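Long-range contact in LPXTG-motif cell wall anchor domain protein (PDB 5U5O), which is a giant surface adhesin, probably attached to the bacterial cell wall, whose Ig-like domains carry intramolecular disulfide, isopeptide and ester cross-links: residues Ile29-Arg34 and Met99-Lys104. Numbering follows the deposited sequence.
Sequences IKDTVR and MDLTVK
Two neighbouring antiparallel strands, 26-36 and 94-104, pair here in the middle of the four-stranded sheet of the N-terminal domain. I29 with L101 and D31 with M99 each exchange two N-H...O=C bonds and flank the non-hydrogen-bonded pair K30-D100. I29 N, 2.7 Å from L101 O, lies 30° out of the carbonyl plane, whereas D31 N meets M99 O almost along its C=O axis at 2.8 Å. The inward face carries I29, D31, V33, M99, L101 and V103, of which M99 and L101 pack against strands 64-71 and 118-127; two sheets facing each other in this way suit the Ig-like, T-Q ester bond containing domain. On that face D31 and M99 run side by side. With CG anti to the backbone N (chi1 172°), D31 brings OD2 to 3.4 Å from M99 SD and 3.9 Å from L101 CD1. This buried carboxylate also lies close to E124 OE1, a proximity that may favour protonation of one of the two acids. V33 crosses M99 obliquely, its CG2 3.9 Å from M99 CG, and I29 CD1 meets V103 CG1 at the same distance. On the other face D100 turns OD1 back to 4.2 Å from K30 CA, while the extended K30 side chain leads away to a long, weak ion pair with E98.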
loop_
_atom_site.group_PDB
_atom_site.type_symbol
_atom_site.label_atom_id
_atom_site.label_comp_id
_atom_site.label_asym_id
_atom_site.label_seq_id
_atom_site.Cartn_x
_atom_site.Cartn_y
_atom_site.Cartn_z
ATOM N N ILE A 29 -10.168 -0.188 -11.460
ATOM C CA ILE A 29 -9.074 -0.354 -12.412
ATOM C C ILE A 29 -9.692 -0.297 -13.821
ATOM O O ILE A 29 -10.564 -1.115 -14.157
ATOM C CB ILE A 29 -8.297 -1.653 -12.145
ATOM C CG1 ILE A 29 -7.432 -1.561 -10.879
ATOM C CG2 ILE A 29 -7.358 -1.959 -13.310
ATOM C CD1 ILE A 29 -8.169 -1.374 -9.566
ATOM N N LYS A 30 -9.303 0.714 -14.594
ATOM C CA LYS A 30 -9.598 0.754 -16.024
ATOM C C LYS A 30 -8.646 -0.212 -16.745
ATOM O O LYS A 30 -7.425 -0.037 -16.737
ATOM C CB LYS A 30 -9.414 2.152 -16.576
ATOM C CG LYS A 30 -9.895 2.303 -18.011
ATOM C CD LYS A 30 -9.437 3.635 -18.543
ATOM C CE LYS A 30 -10.016 3.932 -19.903
ATOM N NZ LYS A 30 -9.725 5.337 -20.299
ATOM N N ASP A 31 -9.248 -1.213 -17.375
ATOM C CA ASP A 31 -8.519 -2.246 -18.123
ATOM C C ASP A 31 -8.733 -1.953 -19.610
ATOM O O ASP A 31 -9.773 -2.265 -20.157
ATOM C CB ASP A 31 -9.088 -3.571 -17.684
ATOM C CG ASP A 31 -8.583 -4.754 -18.496
ATOM O OD1 ASP A 31 -7.576 -4.655 -19.279
ATOM O OD2 ASP A 31 -9.222 -5.797 -18.248
ATOM N N THR A 32 -7.788 -1.215 -20.180
ATOM C CA THR A 32 -7.842 -0.885 -21.603
ATOM C C THR A 32 -7.305 -2.086 -22.380
ATOM O O THR A 32 -6.150 -2.458 -22.225
ATOM C CB THR A 32 -7.062 0.391 -21.929
ATOM O OG1 THR A 32 -7.641 1.474 -21.201
ATOM C CG2 THR A 32 -7.136 0.750 -23.382
ATOM N N VAL A 33 -8.190 -2.685 -23.159
ATOM C CA VAL A 33 -7.900 -3.937 -23.881
ATOM C C VAL A 33 -7.523 -3.659 -25.333
ATOM O O VAL A 33 -8.186 -2.926 -26.033
ATOM C CB VAL A 33 -9.118 -4.860 -23.798
ATOM C CG1 VAL A 33 -8.800 -6.187 -24.488
ATOM C CG2 VAL A 33 -9.547 -5.072 -22.331
ATOM N N ARG A 34 -6.389 -4.239 -25.727
ATOM C CA ARG A 34 -5.820 -4.069 -27.071
ATOM C C ARG A 34 -5.904 -5.420 -27.799
ATOM O O ARG A 34 -5.327 -6.402 -27.339
ATOM C CB ARG A 34 -4.375 -3.597 -26.944
ATOM C CG ARG A 34 -4.155 -2.398 -26.029
ATOM C CD ARG A 34 -4.345 -1.092 -26.764
ATOM N NE ARG A 34 -3.214 -0.787 -27.665
ATOM C CZ ARG A 34 -3.094 0.326 -28.387
ATOM N NH1 ARG A 34 -4.024 1.275 -28.297
ATOM N NH2 ARG A 34 -2.047 0.531 -29.190
ATOM N N MET A 99 -12.685 -2.374 -20.192
ATOM C CA MET A 99 -13.566 -2.924 -19.165
ATOM C C MET A 99 -13.101 -2.404 -17.810
ATOM O O MET A 99 -11.947 -2.014 -17.653
ATOM C CB MET A 99 -13.622 -4.454 -19.168
ATOM C CG MET A 99 -12.332 -5.167 -19.604
ATOM S SD MET A 99 -12.309 -6.937 -19.215
ATOM C CE MET A 99 -13.835 -7.472 -20.002
ATOM N N ASP A 100 -14.023 -2.356 -16.850
ATOM C CA ASP A 100 -13.709 -1.940 -15.489
ATOM C C ASP A 100 -13.563 -3.132 -14.563
ATOM O O ASP A 100 -14.342 -4.083 -14.638
ATOM C CB ASP A 100 -14.825 -1.056 -14.942
ATOM C CG ASP A 100 -14.836 0.339 -15.542
ATOM O OD1 ASP A 100 -13.846 0.799 -16.145
ATOM O OD2 ASP A 100 -15.846 1.045 -15.278
ATOM N N LEU A 101 -12.567 -3.068 -13.681
ATOM C CA LEU A 101 -12.354 -4.067 -12.636
ATOM C C LEU A 101 -12.368 -3.338 -11.286
ATOM O O LEU A 101 -11.451 -2.569 -10.981
ATOM C CB LEU A 101 -11.017 -4.789 -12.853
ATOM C CG LEU A 101 -10.950 -5.686 -14.096
ATOM C CD1 LEU A 101 -9.510 -6.062 -14.402
ATOM C CD2 LEU A 101 -11.798 -6.932 -13.896
ATOM N N THR A 102 -13.418 -3.567 -10.504
ATOM C CA THR A 102 -13.635 -2.823 -9.275
ATOM C C THR A 102 -13.324 -3.699 -8.081
ATOM O O THR A 102 -13.858 -4.794 -7.932
ATOM C CB THR A 102 -15.060 -2.258 -9.256
ATOM O OG1 THR A 102 -15.186 -1.334 -10.345
ATOM C CG2 THR A 102 -15.352 -1.530 -7.967
ATOM N N VAL A 103 -12.444 -3.193 -7.221
ATOM C CA VAL A 103 -12.005 -3.904 -6.028
ATOM C C VAL A 103 -12.389 -3.116 -4.778
ATOM O O VAL A 103 -12.189 -1.897 -4.699
ATOM C CB VAL A 103 -10.482 -4.223 -6.085
ATOM C CG1 VAL A 103 -9.634 -2.981 -6.311
ATOM C CG2 VAL A 103 -10.030 -4.995 -4.859
ATOM N N LYS A 104 -12.950 -3.829 -3.805
ATOM C CA LYS A 104 -13.282 -3.243 -2.515
ATOM C C LYS A 104 -12.000 -2.973 -1.742
ATOM O O LYS A 104 -11.126 -3.830 -1.675
ATOM C CB LYS A 104 -14.185 -4.175 -1.707
ATOM C CG LYS A 104 -15.563 -4.375 -2.322
ATOM C CD LYS A 104 -16.463 -5.232 -1.440
ATOM C CE LYS A 104 -15.941 -6.656 -1.315
ATOM N NZ LYS A 104 -16.944 -7.596 -0.746
#